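Local coordinates for protein transcriptional regulator, putative (Vibrio cholerae O1 biovar eltor str. N16961, PDB 3BJN) that is the C-terminal domain of a putative IclR-type transcriptional regulator, a protein that probably binds DNA and may repress allantoin and glyoxylate utilization operons, at residues A31-V36 / A137-A142; Y38-V43 / Q62-G67. All blocks are in the same frame, centred on the assembly; numbering follows the deposited sequence.

Contact 1. Residues A31-V36 / A137-A142; sequences AYMVPV and AISVMA
A31 and M33 pair with S139 and A137 through two reciprocal sets of backbone hydrogen bonds, the signature of an antiparallel sheet. A31 N reaches S139 O at 2.8 Å and S139 N returns to A31 O; M33 N meets A137 O in an almost straight bond (176° at the hydrogen), and A137 N answers M33 O. Between these pairs lies the non-hydrogen-bonded pair Y32–I138, whose CA atoms stand 4.7 Å apart. There the gap is bridged by CA-H...O contacts, from I138 CA to A31 O and from Y32 CA to A137 O.

The dense part is the run from 31 to 33. On the face carrying Y32 and I138, the two side chains cross at about a right angle. Y32 has CG anti to the backbone N (chi1 179°), beside the carbonyl carbon, and ring atom CD1 touches I138 CD1 at 3.8 Å; helix 12-26 packs on both residues. On the face bearing A31, M33 and S139, selenomethionine M141 bends at chi2 and chi3, and its CE rests on A31 CB at 3.6 Å. M33, also selenomethionine, brings CG near S139 OG, a hydroxyl hydrogen-bonded to S69 OG and S125 OG.

The register ends at M33–A137: V34 and P35 are partly exposed and V36 is exposed, none packing on 137-142. The segment axes run at 135°. Four backbone bonds thus satisfy A31, M33, A137 and S139 in a buried place, while Y32 and I138 bond outward to strands 39-45 and 121-130. Apolar side chains touch on both faces, Y32–I138 and A31–M141. The chemistry implies a join, central to the IclR C-terminal domain's sheet, that rests on main-chain pairing and apolar packing.

Contact 2. Residues Y38-V43 / Q62-G67; sequences YRALCV and QPLLRG
R39 carries CG anti to its carbonyl carbon; the chain bends at chi3 (69°), which turns NE, and chi4 (86°) then sets CZ over the Q62–P63 peptide, although the CA–CB bond itself points away from that strand. One guanidinium face lies over this peptide, with Q62 C 3.8 Å and P63 N 3.9 Å above its plane, both toward the rim. R39 and P63 run side by side in the same direction, R39 NH2 standing 3.8 Å from P63 CD, while R39 NE hydrogen-bonds to S61 OG.

Beneath this layer the main chains form a short antiparallel pairing. A40 N donates to Q62 O at 2.8 Å and 172°, and Q62 N returns to A40 O. L64 N donates to Y38 O at 2.9 Å, and the same residue centres an inverse gamma turn.

L64 faces inward: CD1 meets A40 CB at 3.6 Å, and CD2 lies 3.6 Å from R39 O. M73 of helix 67-76 touches both A40 and L64. This sheet margin is therefore two-sided: apolar against that helix, polar where an arginine guanidinium stacks, somewhat tilted and offset, over a peptide.

Overall arrangement
Strand 29-36 is followed in the chain by strand 39-45, its neighbour in the sheet, which joins the two contacts: V34 O and Y32 O probably accept hydrogen bonds from L41 N and V43 N, and M33 SE packs on C42 CA. The centre of contact 1 is about 4 Å, and that of contact 2 about 9 Å, from the centre of the chain. All touching residues of contact 1 are buried; contact 2 holds strand 61-63, one of the two edge strands within this chain, and is only partly buried. Both rely on antiparallel main-chain bonds. Contact 1 adds apolar contacts on both faces, whereas contact 2 divides into a leucine–alanine inner side and an arginine-covered outer side.

Contact 1. Residues A31-V36 / A137-A142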
loop_
_atom_site.group_PDB
_atom_site.type_symbol
_atom_site.label_atom_id
_atom_site.label_comp_id
_atom_site.label_asym_id
_atom_site.label_seq_id
_atom_site.Cartn_x
_atom_site.Cartn_y
_atom_site.Cartn_z
ATOM N N ALA A 31 -5.632 -3.630 -3.656
ATOM C CA ALA A 31 -6.206 -3.586 -2.310
ATOM C C ALA A 31 -6.184 -2.178 -1.734
ATOM O O ALA A 31 -5.393 -1.333 -2.162
ATOM C CB ALA A 31 -5.442 -4.500 -1.390
ATOM N N TYR A 32 -7.072 -1.958 -0.759
ATOM C CA TYR A 32 -7.073 -0.756 0.066
ATOM C C TYR A 32 -6.690 -1.173 1.466
ATOM O O TYR A 32 -7.338 -2.043 2.071
ATOM C CB TYR A 32 -8.474 -0.171 0.089
ATOM C CG TYR A 32 -8.623 1.059 0.931
ATOM C CD1 TYR A 32 -7.910 2.210 0.633
ATOM C CD2 TYR A 32 -9.480 1.061 2.021
ATOM C CE1 TYR A 32 -8.079 3.373 1.422
ATOM C CE2 TYR A 32 -9.653 2.198 2.804
ATOM C CZ TYR A 32 -8.933 3.329 2.506
ATOM O OH TYR A 32 -9.129 4.458 3.279
HETATM N N MSE A 33 -5.625 -0.549 1.922
HETATM C CA MSE A 33 -5.006 -0.841 3.222
HETATM C C MSE A 33 -5.172 0.342 4.153
HETATM O O MSE A 33 -5.151 1.492 3.705
HETATM C CB MSE A 33 -3.506 -1.071 3.016
HETATM C CG MSE A 33 -3.146 -1.827 1.725
HETATM SE SE MSE A 33 -3.531 -3.714 2.121
HETATM C CE MSE A 33 -2.003 -3.824 3.208
ATOM N N VAL A 34 -5.301 0.080 5.454
ATOM C CA VAL A 34 -5.317 1.190 6.413
ATOM C C VAL A 34 -4.401 0.863 7.567
ATOM O O VAL A 34 -4.204 -0.312 7.915
ATOM C CB VAL A 34 -6.714 1.586 6.945
ATOM C CG1 VAL A 34 -7.618 2.054 5.803
ATOM C CG2 VAL A 34 -7.329 0.464 7.768
ATOM N N PRO A 35 -3.781 1.906 8.139
ATOM C CA PRO A 35 -2.883 1.652 9.269
ATOM C C PRO A 35 -3.673 1.475 10.557
ATOM O O PRO A 35 -4.600 2.255 10.817
ATOM C CB PRO A 35 -2.006 2.905 9.296
ATOM C CG PRO A 35 -2.836 4.005 8.682
ATOM C CD PRO A 35 -3.836 3.345 7.757
ATOM N N VAL A 36 -3.340 0.444 11.334
ATOM C CA VAL A 36 -4.018 0.206 12.609
ATOM C C VAL A 36 -2.922 -0.188 13.581
ATOM O O VAL A 36 -2.413 -1.321 13.553
ATOM C CB VAL A 36 -5.068 -0.935 12.508
ATOM C CG1 VAL A 36 -5.795 -1.117 13.842
ATOM C CG2 VAL A 36 -6.078 -0.631 11.367
ATOM N N ALA A 137 -4.019 3.471 2.019
ATOM C CA ALA A 137 -3.188 3.371 0.812
ATOM C C ALA A 137 -3.877 2.482 -0.179
ATOM O O ALA A 137 -4.538 1.530 0.221
ATOM C CB ALA A 137 -1.820 2.831 1.123
ATOM N N ILE A 138 -3.686 2.766 -1.473
ATOM C CA ILE A 138 -4.123 1.836 -2.532
ATOM C C ILE A 138 -2.891 1.136 -3.025
ATOM O O ILE A 138 -1.848 1.778 -3.210
ATOM C CB ILE A 138 -4.772 2.602 -3.734
ATOM C CG1 ILE A 138 -6.121 3.205 -3.309
ATOM C CG2 ILE A 138 -4.873 1.673 -4.993
ATOM C CD1 ILE A 138 -7.229 2.174 -3.080
ATOM N N SER A 139 -2.987 -0.168 -3.254
ATOM C CA SER A 139 -1.832 -0.959 -3.637
ATOM C C SER A 139 -2.187 -1.963 -4.723
ATOM O O SER A 139 -3.315 -2.459 -4.750
ATOM C CB SER A 139 -1.316 -1.712 -2.416
ATOM O OG SER A 139 -1.004 -0.820 -1.349
ATOM N N VAL A 140 -1.229 -2.226 -5.601
ATOM C CA VAL A 140 -1.282 -3.393 -6.481
ATOM C C VAL A 140 -0.184 -4.333 -6.015
ATOM O O VAL A 140 0.954 -3.901 -5.727
ATOM C CB VAL A 140 -1.093 -3.003 -7.950
ATOM C CG1 VAL A 140 -0.625 -4.211 -8.827
ATOM C CG2 VAL A 140 -2.405 -2.367 -8.484
HETATM N N MSE A 141 -0.544 -5.610 -5.902
HETATM C CA MSE A 141 0.380 -6.703 -5.548
HETATM C C MSE A 141 0.403 -7.620 -6.752
HETATM O O MSE A 141 -0.653 -8.104 -7.173
HETATM C CB MSE A 141 -0.150 -7.467 -4.328
HETATM C CG MSE A 141 -0.177 -6.648 -3.055
HETATM SE SE MSE A 141 -1.879 -5.671 -2.935
HETATM C CE MSE A 141 -2.639 -6.735 -1.487
ATOM N N ALA A 142 1.583 -7.848 -7.330
ATOM C CA ALA A 142 1.659 -8.487 -8.623
ATOM C C ALA A 142 3.013 -9.202 -8.780
ATOM O O ALA A 142 4.012 -8.770 -8.194
ATOM C CB ALA A 142 1.490 -7.432 -9.718
#

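Contact 2. Residues Y38-V43 / Q62-G67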
loop_
_atom_site.group_PDB
_atom_site.type_symbol
_atom_site.label_atom_id
_atom_site.label_comp_id
_atom_site.label_asym_id
_atom_site.label_seq_id
_atom_site.Cartn_x
_atom_site.Cartn_y
_atom_site.Cartn_z
ATOM N N TYR A 38 0.296 -1.043 15.022
ATOM C CA TYR A 38 1.566 -1.482 14.466
ATOM C C TYR A 38 1.409 -2.206 13.120
ATOM O O TYR A 38 2.405 -2.755 12.601
ATOM C CB TYR A 38 2.249 -2.434 15.447
ATOM C CG TYR A 38 2.726 -1.811 16.721
ATOM C CD1 TYR A 38 3.392 -0.577 16.735
ATOM C CD2 TYR A 38 2.578 -2.480 17.941
ATOM C CE1 TYR A 38 3.878 -0.028 17.920
ATOM C CE2 TYR A 38 3.047 -1.957 19.116
ATOM C CZ TYR A 38 3.715 -0.728 19.126
ATOM O OH TYR A 38 4.179 -0.263 20.335
ATOM N N ARG A 39 0.172 -2.273 12.593
ATOM C CA ARG A 39 -0.117 -3.182 11.451
ATOM C C ARG A 39 -0.866 -2.498 10.332
ATOM O O ARG A 39 -1.441 -1.436 10.527
ATOM C CB ARG A 39 -0.884 -4.443 11.909
ATOM C CG ARG A 39 -0.199 -5.117 13.115
ATOM C CD ARG A 39 -0.930 -6.353 13.551
ATOM N NE ARG A 39 -0.827 -7.440 12.591
ATOM C CZ ARG A 39 0.173 -8.325 12.535
ATOM N NH1 ARG A 39 1.220 -8.246 13.369
ATOM N NH2 ARG A 39 0.140 -9.287 11.598
ATOM N N ALA A 40 -0.778 -3.104 9.151
ATOM C CA ALA A 40 -1.465 -2.632 7.940
ATOM C C ALA A 40 -2.618 -3.605 7.731
ATOM O O ALA A 40 -2.401 -4.795 7.510
ATOM C CB ALA A 40 -0.512 -2.657 6.757
ATOM N N LEU A 41 -3.840 -3.098 7.825
ATOM C CA LEU A 41 -5.015 -3.939 7.649
ATOM C C LEU A 41 -5.505 -3.894 6.190
ATOM O O LEU A 41 -5.679 -2.819 5.627
ATOM C CB LEU A 41 -6.132 -3.463 8.584
ATOM C CG LEU A 41 -7.475 -4.153 8.382
ATOM C CD1 LEU A 41 -7.422 -5.618 8.837
ATOM C CD2 LEU A 41 -8.567 -3.413 9.138
ATOM N N CYS A 42 -5.747 -5.055 5.601
ATOM C CA CYS A 42 -6.330 -5.072 4.265
ATOM C C CYS A 42 -7.855 -4.958 4.385
ATOM O O CYS A 42 -8.524 -5.908 4.803
ATOM C CB CYS A 42 -5.919 -6.335 3.543
ATOM S SG CYS A 42 -6.592 -6.373 1.871
ATOM N N VAL A 43 -8.395 -3.791 4.057
ATOM C CA VAL A 43 -9.818 -3.534 4.263
ATOM C C VAL A 43 -10.679 -4.009 3.088
ATOM O O VAL A 43 -11.808 -4.505 3.268
ATOM C CB VAL A 43 -10.064 -2.035 4.535
ATOM C CG1 VAL A 43 -11.547 -1.688 4.526
ATOM C CG2 VAL A 43 -9.455 -1.656 5.896
ATOM N N GLN A 62 -0.854 -7.200 8.400
ATOM C CA GLN A 62 0.576 -7.508 8.345
ATOM C C GLN A 62 1.321 -6.441 9.144
ATOM O O GLN A 62 0.868 -5.313 9.192
ATOM C CB GLN A 62 1.065 -7.430 6.891
ATOM C CG GLN A 62 0.623 -8.599 5.992
ATOM C CD GLN A 62 1.402 -9.883 6.276
ATOM O OE1 GLN A 62 2.639 -9.890 6.298
ATOM N NE2 GLN A 62 0.676 -10.976 6.493
ATOM N N PRO A 63 2.510 -6.757 9.672
ATOM C CA PRO A 63 3.245 -5.676 10.334
ATOM C C PRO A 63 3.513 -4.490 9.400
ATOM O O PRO A 63 3.798 -4.670 8.205
ATOM C CB PRO A 63 4.573 -6.353 10.735
ATOM C CG PRO A 63 4.252 -7.814 10.790
ATOM C CD PRO A 63 3.241 -8.037 9.709
ATOM N N LEU A 64 3.423 -3.286 9.956
ATOM C CA LEU A 64 3.661 -2.051 9.237
ATOM C C LEU A 64 5.161 -1.803 9.219
ATOM O O LEU A 64 5.723 -1.087 10.078
ATOM C CB LEU A 64 2.889 -0.927 9.945
ATOM C CG LEU A 64 2.256 0.252 9.227
ATOM C CD1 LEU A 64 1.675 -0.069 7.925
ATOM C CD2 LEU A 64 1.247 0.968 10.185
ATOM N N LEU A 65 5.830 -2.435 8.245
ATOM C CA LEU A 65 7.295 -2.465 8.244
ATOM C C LEU A 65 7.850 -2.746 6.859
ATOM O O LEU A 65 8.678 -1.974 6.371
ATOM C CB LEU A 65 7.820 -3.510 9.238
ATOM C CG LEU A 65 9.330 -3.826 9.307
ATOM C CD1 LEU A 65 10.034 -2.590 9.853
ATOM C CD2 LEU A 65 9.608 -5.028 10.186
ATOM N N ARG A 66 7.416 -3.849 6.250
ATOM C CA ARG A 66 7.894 -4.260 4.933
ATOM C C ARG A 66 6.860 -3.973 3.845
ATOM O O ARG A 66 5.658 -3.959 4.108
ATOM C CB ARG A 66 8.235 -5.750 4.918
ATOM C CG ARG A 66 9.276 -6.194 5.961
ATOM C CD ARG A 66 10.564 -5.404 5.868
ATOM N NE ARG A 66 11.525 -5.821 6.894
ATOM C CZ ARG A 66 12.578 -5.101 7.295
ATOM N NH1 ARG A 66 12.830 -3.906 6.766
ATOM N NH2 ARG A 66 13.376 -5.580 8.238
ATOM N N GLY A 67 7.355 -3.759 2.627
ATOM C CA GLY A 67 6.478 -3.647 1.457
ATOM C C GLY A 67 6.076 -2.216 1.155
ATOM O O GLY A 67 6.049 -1.363 2.045
#